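Local atomic coordinates of beta-xylosidase (Uncultured organism, PDB entry 4MLG), a protein that probably hydrolyses xylo-oligosaccharides to release xylose, as a family 43 glycoside hydrolase built on a five-bladed beta-propeller. Residues R5-G10 with L303-L308; P16-F21 with Y285-D290; M56-Q61 with E279-W284. All blocks are in the same frame, centred on the assembly; numbering follows the deposited sequence.

Contact 1 (R5-G10 with L303-L308); sequences RYLVPG and LKVAEL
Tyr6 and Lys304 lie side by side as a non-hydrogen-bonded pair of antiparallel strands, their side chains pointing the same way. Lys304 CB sits over one face of the Tyr6 ring in a CH-pi contact, 4.2 Å from the ring centroid and offset toward the rim. A bend in the lysine chain (chi3 -58°) places CE 3.8 Å from Tyr6 CZ, and Lys304 NZ then donates a hydrogen bond to Tyr6 OH at 3.2 Å. Lysine suits the place because its methylenes follow the ring while its amine meets the hydroxyl. One residue along, Arg5 N bonds Val305 O at 3.0 Å, and Val305 N returns a bond to Arg5 O at 2.9 Å. Val305 lies on the sheet face opposite the tyrosine, and its CG1 is 3.7 Å from Leu7 CD2; Leu303 CD1 packs against Leu7 CB at 3.6 Å.

Outside the two segments, Asp290 grips both polar ends, OD1 hydrogen-bonded to Tyr6 OH and OD2 in a salt bridge with Lys304 NZ. The Arg5 guanidinium leads away to Gly62 O. Strand 5-6 forms one edge of a four-strand sheet whose other strands are C-terminal, in the manner of a propeller's Velcro closure. With just two direct backbone bonds, the seam leans on its side chains: leucine and valine pack beside the aliphatic start of Arg5, while around Tyr6 the aspartate probably favours a charged lysine.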
loop_
_atom_site.group_PDB
_atom_site.type_symbol
_atom_site.label_atom_id
_atom_site.label_comp_id
_atom_site.label_asym_id
_atom_site.label_seq_id
_atom_site.Cartn_x
_atom_site.Cartn_y
_atom_site.Cartn_z
ATOM N N ARG A 5 -22.703 -23.671 22.821
ATOM C CA ARG A 5 -23.850 -22.773 22.849
ATOM C C ARG A 5 -23.743 -21.684 21.787
ATOM O O ARG A 5 -22.728 -20.995 21.694
ATOM C CB ARG A 5 -23.983 -22.134 24.233
ATOM C CG ARG A 5 -25.059 -21.065 24.324
ATOM C CD ARG A 5 -24.948 -20.273 25.617
ATOM N NE ARG A 5 -25.915 -19.180 25.668
ATOM C CZ ARG A 5 -25.945 -18.252 26.619
ATOM N NH1 ARG A 5 -25.057 -18.278 27.604
ATOM N NH2 ARG A 5 -26.862 -17.296 26.585
ATOM N N TYR A 6 -24.793 -21.538 20.982
ATOM C CA TYR A 6 -24.869 -20.454 20.010
ATOM C C TYR A 6 -25.319 -19.169 20.699
ATOM O O TYR A 6 -26.318 -19.160 21.419
ATOM C CB TYR A 6 -25.819 -20.815 18.866
ATOM C CG TYR A 6 -25.257 -21.842 17.907
ATOM C CD1 TYR A 6 -24.480 -21.452 16.824
ATOM C CD2 TYR A 6 -25.501 -23.197 18.084
ATOM C CE1 TYR A 6 -23.962 -22.383 15.943
ATOM C CE2 TYR A 6 -24.986 -24.138 17.207
ATOM C CZ TYR A 6 -24.217 -23.723 16.139
ATOM O OH TYR A 6 -23.701 -24.650 15.262
ATOM N N LEU A 7 -24.579 -18.088 20.476
ATOM C CA LEU A 7 -24.808 -16.844 21.203
ATOM C C LEU A 7 -25.722 -15.865 20.467
ATOM O O LEU A 7 -26.609 -15.265 21.072
ATOM C CB LEU A 7 -23.474 -16.174 21.535
ATOM C CG LEU A 7 -22.498 -17.038 22.334
ATOM C CD1 LEU A 7 -21.184 -16.308 22.550
ATOM C CD2 LEU A 7 -23.117 -17.437 23.662
ATOM N N VAL A 8 -25.498 -15.697 19.168
ATOM C CA VAL A 8 -26.307 -14.776 18.373
ATOM C C VAL A 8 -27.019 -15.503 17.234
ATOM O O VAL A 8 -26.461 -15.666 16.148
ATOM C CB VAL A 8 -25.463 -13.625 17.798
ATOM C CG1 VAL A 8 -26.356 -12.621 17.083
ATOM C CG2 VAL A 8 -24.678 -12.942 18.906
ATOM N N PRO A 9 -28.259 -15.948 17.487
ATOM C CA PRO A 9 -29.069 -16.683 16.509
ATOM C C PRO A 9 -29.707 -15.767 15.467
ATOM O O PRO A 9 -30.015 -16.218 14.363
ATOM C CB PRO A 9 -30.166 -17.326 17.372
ATOM C CG PRO A 9 -29.721 -17.150 18.801
ATOM C CD PRO A 9 -28.911 -15.901 18.804
ATOM N N GLY A 10 -29.901 -14.499 15.816
ATOM C CA GLY A 10 -30.596 -13.562 14.951
ATOM C C GLY A 10 -29.804 -13.080 13.748
ATOM O O GLY A 10 -30.384 -12.707 12.726
ATOM N N LEU A 303 -21.561 -17.529 15.268
ATOM C CA LEU A 303 -20.595 -17.734 16.341
ATOM C C LEU A 303 -21.134 -18.615 17.464
ATOM O O LEU A 303 -22.334 -18.630 17.741
ATOM C CB LEU A 303 -20.054 -16.402 16.884
ATOM C CG LEU A 303 -20.974 -15.215 17.184
ATOM C CD1 LEU A 303 -21.958 -15.512 18.299
ATOM C CD2 LEU A 303 -20.132 -14.004 17.544
ATOM N N LYS A 304 -20.231 -19.350 18.104
ATOM C CA LYS A 304 -20.607 -20.281 19.156
ATOM C C LYS A 304 -19.473 -20.436 20.164
ATOM O O LYS A 304 -18.321 -20.121 19.868
ATOM C CB LYS A 304 -20.974 -21.636 18.549
ATOM C CG LYS A 304 -19.876 -22.244 17.690
ATOM C CD LYS A 304 -20.372 -23.466 16.937
ATOM C CE LYS A 304 -20.902 -24.525 17.887
ATOM N NZ LYS A 304 -21.393 -25.732 17.166
ATOM N N VAL A 305 -19.801 -20.922 21.355
ATOM C CA VAL A 305 -18.804 -21.061 22.409
ATOM C C VAL A 305 -18.800 -22.463 23.014
ATOM O O VAL A 305 -19.852 -23.025 23.324
ATOM C CB VAL A 305 -18.999 -19.995 23.516
ATOM C CG1 VAL A 305 -20.440 -19.982 24.008
ATOM C CG2 VAL A 305 -18.029 -20.224 24.665
ATOM N N ALA A 306 -17.605 -23.028 23.159
ATOM C CA ALA A 306 -17.435 -24.328 23.792
ATOM C C ALA A 306 -16.388 -24.228 24.893
ATOM O O ALA A 306 -15.398 -23.507 24.754
ATOM C CB ALA A 306 -17.028 -25.369 22.767
ATOM N N GLU A 307 -16.609 -24.949 25.986
ATOM C CA GLU A 307 -15.680 -24.927 27.109
ATOM C C GLU A 307 -14.360 -25.601 26.752
ATOM O O GLU A 307 -14.341 -26.702 26.201
ATOM C CB GLU A 307 -16.302 -25.595 28.337
ATOM C CG GLU A 307 -15.411 -25.568 29.568
ATOM C CD GLU A 307 -16.111 -26.077 30.811
ATOM O OE1 GLU A 307 -17.271 -26.525 30.700
ATOM O OE2 GLU A 307 -15.502 -26.029 31.900
ATOM N N LEU A 308 -13.258 -24.927 27.065
ATOM C CA LEU A 308 -11.928 -25.454 26.788
ATOM C C LEU A 308 -11.267 -25.938 28.075
ATOM O O LEU A 308 -11.300 -25.251 29.095
ATOM C CB LEU A 308 -11.063 -24.388 26.115
ATOM C CG LEU A 308 -9.705 -24.842 25.579
ATOM C CD1 LEU A 308 -9.557 -24.444 24.121
ATOM C CD2 LEU A 308 -8.572 -24.263 26.408
HETATM O O HOH W 1 -24.513 -17.475 17.700
#

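Contact 2 (P16-F21 with Y285-D290); sequences PAAHVF and YLFHHD
Phe287 holds CG anti to its carbonyl carbon (chi1 -67°), and a chi2 of -96° turns the ring so that Ala18 CB lies over one face. That methyl is 3.9 Å from the ring centroid, displaced toward the rim where Phe287 CD2 is 3.6 Å from it, a CH-pi contact. Alanine suits the spot because a single methyl lets its strand come close to the flat ring. Next to it the compact ring of Pro16 lies against the opposing backbone: Pro16 CG is 3.6 Å from His288 N and 3.9 Å from Phe287 CB.

No hydrogen bond joins 16-21 to 285-290. Each belongs to its own antiparallel sheet, and apolar side chains fill the interface between two adjoining blades of the propeller. Ser276, on the strand beside 283-290, ties the blades by hydrogen-bonding through OG to both Pro16 O and Ala18 N.

The side chain of His288 starts away from 16-21, and its ND1 donates to Leu286 O, which lies close to the imidazole plane. His289 instead brings ND1 to 4.0 Å from Pro16 CD, meeting it obliquely. The same ND1 is hydrogen-bonded to the backbone N of Asp15, and the imidazole touches His274, a ligand of the calcium ion that lies about 7 Å from the Pro16 side chain.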
loop_
_atom_site.group_PDB
_atom_site.type_symbol
_atom_site.label_atom_id
_atom_site.label_comp_id
_atom_site.label_asym_id
_atom_site.label_seq_id
_atom_site.Cartn_x
_atom_site.Cartn_y
_atom_site.Cartn_z
ATOM N N PRO A 16 -14.876 -14.618 15.981
ATOM C CA PRO A 16 -15.068 -13.969 17.280
ATOM C C PRO A 16 -13.750 -13.689 17.990
ATOM O O PRO A 16 -12.817 -14.487 17.910
ATOM C CB PRO A 16 -15.879 -15.000 18.064
ATOM C CG PRO A 16 -15.464 -16.302 17.488
ATOM C CD PRO A 16 -15.228 -16.049 16.025
ATOM N N ALA A 17 -13.684 -12.551 18.671
ATOM C CA ALA A 17 -12.516 -12.181 19.455
ATOM C C ALA A 17 -12.979 -11.755 20.838
ATOM O O ALA A 17 -13.519 -10.661 21.010
ATOM C CB ALA A 17 -11.759 -11.056 18.779
ATOM N N ALA A 18 -12.770 -12.620 21.825
ATOM C CA ALA A 18 -13.299 -12.386 23.163
ATOM C C ALA A 18 -12.265 -11.807 24.129
ATOM O O ALA A 18 -11.106 -12.225 24.150
ATOM C CB ALA A 18 -13.899 -13.664 23.723
ATOM N N HIS A 19 -12.704 -10.836 24.923
ATOM C CA HIS A 19 -11.858 -10.197 25.921
ATOM C C HIS A 19 -12.664 -9.939 27.184
ATOM O O HIS A 19 -13.890 -9.829 27.135
ATOM C CB HIS A 19 -11.303 -8.873 25.393
ATOM C CG HIS A 19 -10.340 -9.028 24.258
ATOM N ND1 HIS A 19 -8.975 -8.928 24.423
ATOM C CD2 HIS A 19 -10.543 -9.273 22.943
ATOM C CE1 HIS A 19 -8.380 -9.107 23.258
ATOM N NE2 HIS A 19 -9.309 -9.318 22.343
ATOM N N VAL A 20 -11.973 -9.837 28.314
ATOM C CA VAL A 20 -12.631 -9.554 29.581
ATOM C C VAL A 20 -12.377 -8.117 30.022
ATOM O O VAL A 20 -11.265 -7.762 30.417
ATOM C CB VAL A 20 -12.170 -10.517 30.687
ATOM C CG1 VAL A 20 -12.964 -10.274 31.959
ATOM C CG2 VAL A 20 -12.326 -11.957 30.229
ATOM N N PHE A 21 -13.418 -7.294 29.948
ATOM C CA PHE A 21 -13.326 -5.895 30.342
ATOM C C PHE A 21 -14.358 -5.592 31.421
ATOM O O PHE A 21 -15.541 -5.884 31.247
ATOM C CB PHE A 21 -13.562 -4.988 29.132
ATOM C CG PHE A 21 -12.523 -5.127 28.056
ATOM C CD1 PHE A 21 -11.177 -5.213 28.377
ATOM C CD2 PHE A 21 -12.893 -5.176 26.722
ATOM C CE1 PHE A 21 -10.219 -5.339 27.385
ATOM C CE2 PHE A 21 -11.941 -5.303 25.726
ATOM C CZ PHE A 21 -10.602 -5.385 26.058
ATOM N N TYR A 285 -12.805 -20.819 27.619
ATOM C CA TYR A 285 -13.780 -21.008 26.551
ATOM C C TYR A 285 -13.147 -20.849 25.172
ATOM O O TYR A 285 -12.244 -20.034 24.983
ATOM C CB TYR A 285 -14.944 -20.027 26.709
ATOM C CG TYR A 285 -15.714 -20.198 27.998
ATOM C CD1 TYR A 285 -16.786 -21.077 28.077
ATOM C CD2 TYR A 285 -15.367 -19.484 29.139
ATOM C CE1 TYR A 285 -17.492 -21.241 29.255
ATOM C CE2 TYR A 285 -16.066 -19.641 30.321
ATOM C CZ TYR A 285 -17.128 -20.521 30.373
ATOM O OH TYR A 285 -17.829 -20.681 31.546
ATOM N N LEU A 286 -13.624 -21.637 24.214
ATOM C CA LEU A 286 -13.169 -21.521 22.834
ATOM C C LEU A 286 -14.282 -20.952 21.962
ATOM O O LEU A 286 -15.103 -21.697 21.426
ATOM C CB LEU A 286 -12.726 -22.881 22.290
ATOM C CG LEU A 286 -12.236 -22.907 20.838
ATOM C CD1 LEU A 286 -10.923 -22.154 20.699
ATOM C CD2 LEU A 286 -12.105 -24.334 20.325
ATOM N N PHE A 287 -14.318 -19.629 21.835
ATOM C CA PHE A 287 -15.281 -18.982 20.956
ATOM C C PHE A 287 -14.900 -19.260 19.509
ATOM O O PHE A 287 -13.742 -19.106 19.133
ATOM C CB PHE A 287 -15.318 -17.474 21.207
ATOM C CG PHE A 287 -15.853 -17.094 22.560
ATOM C CD1 PHE A 287 -17.186 -16.756 22.721
ATOM C CD2 PHE A 287 -15.021 -17.071 23.667
ATOM C CE1 PHE A 287 -17.680 -16.405 23.962
ATOM C CE2 PHE A 287 -15.512 -16.720 24.910
ATOM C CZ PHE A 287 -16.842 -16.389 25.056
ATOM N N HIS A 288 -15.872 -19.676 18.705
ATOM C CA HIS A 288 -15.630 -19.975 17.296
ATOM C C HIS A 288 -16.924 -19.873 16.496
ATOM O O HIS A 288 -17.882 -19.248 16.947
ATOM C CB HIS A 288 -14.997 -21.361 17.135
ATOM C CG HIS A 288 -15.802 -22.472 17.738
ATOM N ND1 HIS A 288 -15.949 -22.631 19.098
ATOM C CD2 HIS A 288 -16.491 -23.486 17.164
ATOM C CE1 HIS A 288 -16.701 -23.691 19.337
ATOM N NE2 HIS A 288 -17.042 -24.228 18.179
ATOM N N HIS A 289 -16.954 -20.480 15.312
ATOM C CA HIS A 289 -18.161 -20.457 14.488
ATOM C C HIS A 289 -18.295 -21.663 13.560
ATOM O O HIS A 289 -17.314 -22.340 13.255
ATOM C CB HIS A 289 -18.238 -19.160 13.669
ATOM C CG HIS A 289 -17.136 -19.001 12.666
ATOM N ND1 HIS A 289 -16.341 -17.875 12.609
ATOM C CD2 HIS A 289 -16.702 -19.814 11.672
ATOM C CE1 HIS A 289 -15.465 -18.005 11.630
ATOM N NE2 HIS A 289 -15.660 -19.173 11.047
ATOM N N ASP A 290 -19.523 -21.919 13.118
ATOM C CA ASP A 290 -19.779 -22.867 12.039
ATOM C C ASP A 290 -20.993 -22.425 11.224
ATOM O O ASP A 290 -21.670 -21.461 11.581
ATOM C CB ASP A 290 -19.944 -24.301 12.562
ATOM C CG ASP A 290 -21.004 -24.422 13.642
ATOM O OD1 ASP A 290 -21.907 -23.564 13.717
ATOM O OD2 ASP A 290 -20.935 -25.398 14.418
#

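Contact 3 (M56-Q61 with E279-W284); sequences MDDVEQ and EFKGKW
A surface loop meets the tip of a beta hairpin here: 56-61 runs from the end of strand 50-56 into the loop before strand 64-72. Across from it, residues 279-284 carry the type I' turn, Phe280 to Lys283, between strands 276-280 and 283-290. The carbonyl of Asp57 is the focus. Lys281 NZ donates to Asp57 O at 2.7 Å, its extended chain spanning the gap from the turn. The same oxygen lies at the edge of the Phe280 ring, near its plane and 3.4 Å from CE2, where the weakly positive C-H edge is probably compatible with a carbonyl oxygen. With CG anti to the backbone N (chi1 -169°), the Phe280 ring is carried toward the loop, where its CD2 is 3.7 Å from Val59 CG2 and the two side chains cross obliquely. An alanine in place of Phe280 would probably open a gap beside Val59 and deprive Asp57 O of its aromatic neighbour.

Farther along, Glu60 and Lys283 cross at about a right angle in a long salt bridge, Glu60 OE2 to Lys283 NZ at 3.6 Å. Glu60 OE2 also bonds the N-terminal Met1 N. Asp58 steadies the loop itself: its OD2 accepts from Gln61 N at 3.2 Å, an Asx motif.

Among the neighbouring strands, Phe280 and Val59 both touch Leu25 of strand 24-32 and Tyr285 of strand 283-290, while Val59 also reaches Val305 of strand 302-308.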
loop_
_atom_site.group_PDB
_atom_site.type_symbol
_atom_site.label_atom_id
_atom_site.label_comp_id
_atom_site.label_asym_id
_atom_site.label_seq_id
_atom_site.Cartn_x
_atom_site.Cartn_y
_atom_site.Cartn_z
ATOM N N MET A 56 -21.393 -10.282 27.533
ATOM C CA MET A 56 -22.093 -11.234 28.386
ATOM C C MET A 56 -21.678 -11.069 29.844
ATOM O O MET A 56 -20.621 -10.513 30.138
ATOM C CB MET A 56 -21.809 -12.669 27.937
ATOM C CG MET A 56 -21.986 -12.912 26.450
ATOM S SD MET A 56 -21.652 -14.619 25.984
ATOM C CE MET A 56 -22.989 -15.461 26.826
ATOM N N ASP A 57 -22.517 -11.557 30.750
ATOM C CA ASP A 57 -22.181 -11.599 32.168
ATOM C C ASP A 57 -21.935 -13.043 32.590
ATOM O O ASP A 57 -21.177 -13.311 33.521
ATOM C CB ASP A 57 -23.298 -10.981 33.011
ATOM C CG ASP A 57 -23.258 -9.465 33.007
ATOM O OD1 ASP A 57 -22.144 -8.902 33.038
ATOM O OD2 ASP A 57 -24.338 -8.838 32.975
ATOM N N ASP A 58 -22.584 -13.968 31.890
ATOM C CA ASP A 58 -22.411 -15.394 32.134
ATOM C C ASP A 58 -22.388 -16.143 30.804
ATOM O O ASP A 58 -23.361 -16.118 30.053
ATOM C CB ASP A 58 -23.535 -15.926 33.023
ATOM C CG ASP A 58 -23.371 -17.395 33.352
ATOM O OD1 ASP A 58 -22.214 -17.851 33.477
ATOM O OD2 ASP A 58 -24.397 -18.093 33.485
ATOM N N VAL A 59 -21.253 -16.734 30.481
ATOM C CA VAL A 59 -21.106 -17.380 29.195
ATOM C C VAL A 59 -22.038 -18.571 29.028
ATOM O O VAL A 59 -22.668 -18.733 27.996
ATOM C CB VAL A 59 -19.655 -17.841 28.979
ATOM C CG1 VAL A 59 -19.518 -18.569 27.660
ATOM C CG2 VAL A 59 -18.719 -16.657 29.011
ATOM N N GLU A 60 -22.106 -19.412 30.050
ATOM C CA GLU A 60 -22.939 -20.609 29.991
ATOM C C GLU A 60 -24.468 -20.492 29.979
ATOM O O GLU A 60 -25.118 -21.168 29.202
ATOM C CB GLU A 60 -22.480 -21.602 31.041
ATOM C CG GLU A 60 -21.197 -22.287 30.641
ATOM C CD GLU A 60 -20.322 -22.571 31.821
ATOM O OE1 GLU A 60 -20.200 -21.684 32.675
ATOM O OE2 GLU A 60 -19.764 -23.676 31.885
ATOM N N GLN A 61 -25.048 -19.660 30.830
ATOM C CA GLN A 61 -26.496 -19.453 30.788
ATOM C C GLN A 61 -26.914 -17.994 30.676
ATOM O O GLN A 61 -28.091 -17.673 30.762
ATOM C CB GLN A 61 -27.206 -20.141 31.958
ATOM C CG GLN A 61 -28.494 -20.844 31.550
ATOM C CD GLN A 61 -28.609 -22.249 32.101
ATOM O OE1 GLN A 61 -27.921 -22.614 33.049
ATOM N NE2 GLN A 61 -29.488 -23.044 31.516
ATOM N N GLU A 279 -10.130 -16.775 29.352
ATOM C CA GLU A 279 -10.613 -17.295 30.626
ATOM C C GLU A 279 -11.672 -16.367 31.210
ATOM O O GLU A 279 -11.469 -15.155 31.289
ATOM C CB GLU A 279 -9.455 -17.450 31.615
ATOM C CG GLU A 279 -9.862 -18.008 32.973
ATOM C CD GLU A 279 -8.703 -18.069 33.952
ATOM O OE1 GLU A 279 -7.728 -17.312 33.768
ATOM O OE2 GLU A 279 -8.767 -18.875 34.906
ATOM N N PHE A 280 -12.804 -16.937 31.613
ATOM C CA PHE A 280 -13.873 -16.155 32.219
ATOM C C PHE A 280 -14.510 -16.910 33.382
ATOM O O PHE A 280 -15.038 -18.009 33.207
ATOM C CB PHE A 280 -14.929 -15.781 31.173
ATOM C CG PHE A 280 -15.920 -14.755 31.649
ATOM C CD1 PHE A 280 -15.591 -13.409 31.666
ATOM C CD2 PHE A 280 -17.184 -15.136 32.072
ATOM C CE1 PHE A 280 -16.501 -12.461 32.101
ATOM C CE2 PHE A 280 -18.099 -14.193 32.507
ATOM C CZ PHE A 280 -17.758 -12.854 32.521
ATOM N N LYS A 281 -14.444 -16.308 34.567
ATOM C CA LYS A 281 -14.985 -16.895 35.793
ATOM C C LYS A 281 -14.420 -18.280 36.113
ATOM O O LYS A 281 -15.164 -19.199 36.450
ATOM C CB LYS A 281 -16.516 -16.932 35.757
ATOM C CG LYS A 281 -17.166 -15.558 35.795
ATOM C CD LYS A 281 -18.682 -15.662 35.819
ATOM C CE LYS A 281 -19.325 -14.294 35.977
ATOM N NZ LYS A 281 -20.813 -14.370 35.951
ATOM N N GLY A 282 -13.102 -18.418 36.004
ATOM C CA GLY A 282 -12.427 -19.644 36.395
ATOM C C GLY A 282 -12.411 -20.731 35.337
ATOM O O GLY A 282 -11.755 -21.759 35.509
ATOM N N LYS A 283 -13.132 -20.511 34.243
ATOM C CA LYS A 283 -13.202 -21.498 33.169
ATOM C C LYS A 283 -12.744 -20.919 31.835
ATOM O O LYS A 283 -12.947 -19.737 31.556
ATOM C CB LYS A 283 -14.621 -22.050 33.036
ATOM C CG LYS A 283 -15.153 -22.692 34.301
ATOM C CD LYS A 283 -16.565 -23.209 34.105
ATOM C CE LYS A 283 -17.099 -23.823 35.389
ATOM N NZ LYS A 283 -18.490 -24.332 35.231
ATOM N N TRP A 284 -12.125 -21.761 31.013
ATOM C CA TRP A 284 -11.663 -21.344 29.696
ATOM C C TRP A 284 -12.699 -21.679 28.628
ATOM O O TRP A 284 -13.390 -22.695 28.719
ATOM C CB TRP A 284 -10.323 -22.002 29.366
ATOM C CG TRP A 284 -9.180 -21.480 30.185
ATOM C CD1 TRP A 284 -8.837 -21.858 31.451
ATOM C CD2 TRP A 284 -8.228 -20.484 29.791
ATOM N NE1 TRP A 284 -7.732 -21.158 31.870
ATOM C CE2 TRP A 284 -7.338 -20.308 30.871
ATOM C CE3 TRP A 284 -8.042 -19.723 28.633
ATOM C CZ2 TRP A 284 -6.277 -19.403 30.824
ATOM C CZ3 TRP A 284 -6.989 -18.825 28.589
ATOM C CH2 TRP A 284 -6.121 -18.672 29.677
#

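All three contacts involve the sheet of strands 5-6, 302-308, 283-290 and 276-280. Contact 1 adds an edge strand, contact 2 packs one of its faces against a neighbouring blade, and contact 3 joins its hairpin tip to a loop of that same blade. Contact 2 is fully buried, nearest the chain's centre, and makes no hydrogen bond between its segments. Contact 1 is partly buried and combines backbone pairing with a Tyr6–Lys304 polar pair. Contact 3, farthest out, combines a buried Phe280–Val59 pair with exposed lysines that meet a carbonyl and a glutamate. Strand 283-290 serves contacts 2 and 3 and lies beside strand 302-308 of contact 1, where Lys304 N probably bonds His288 O.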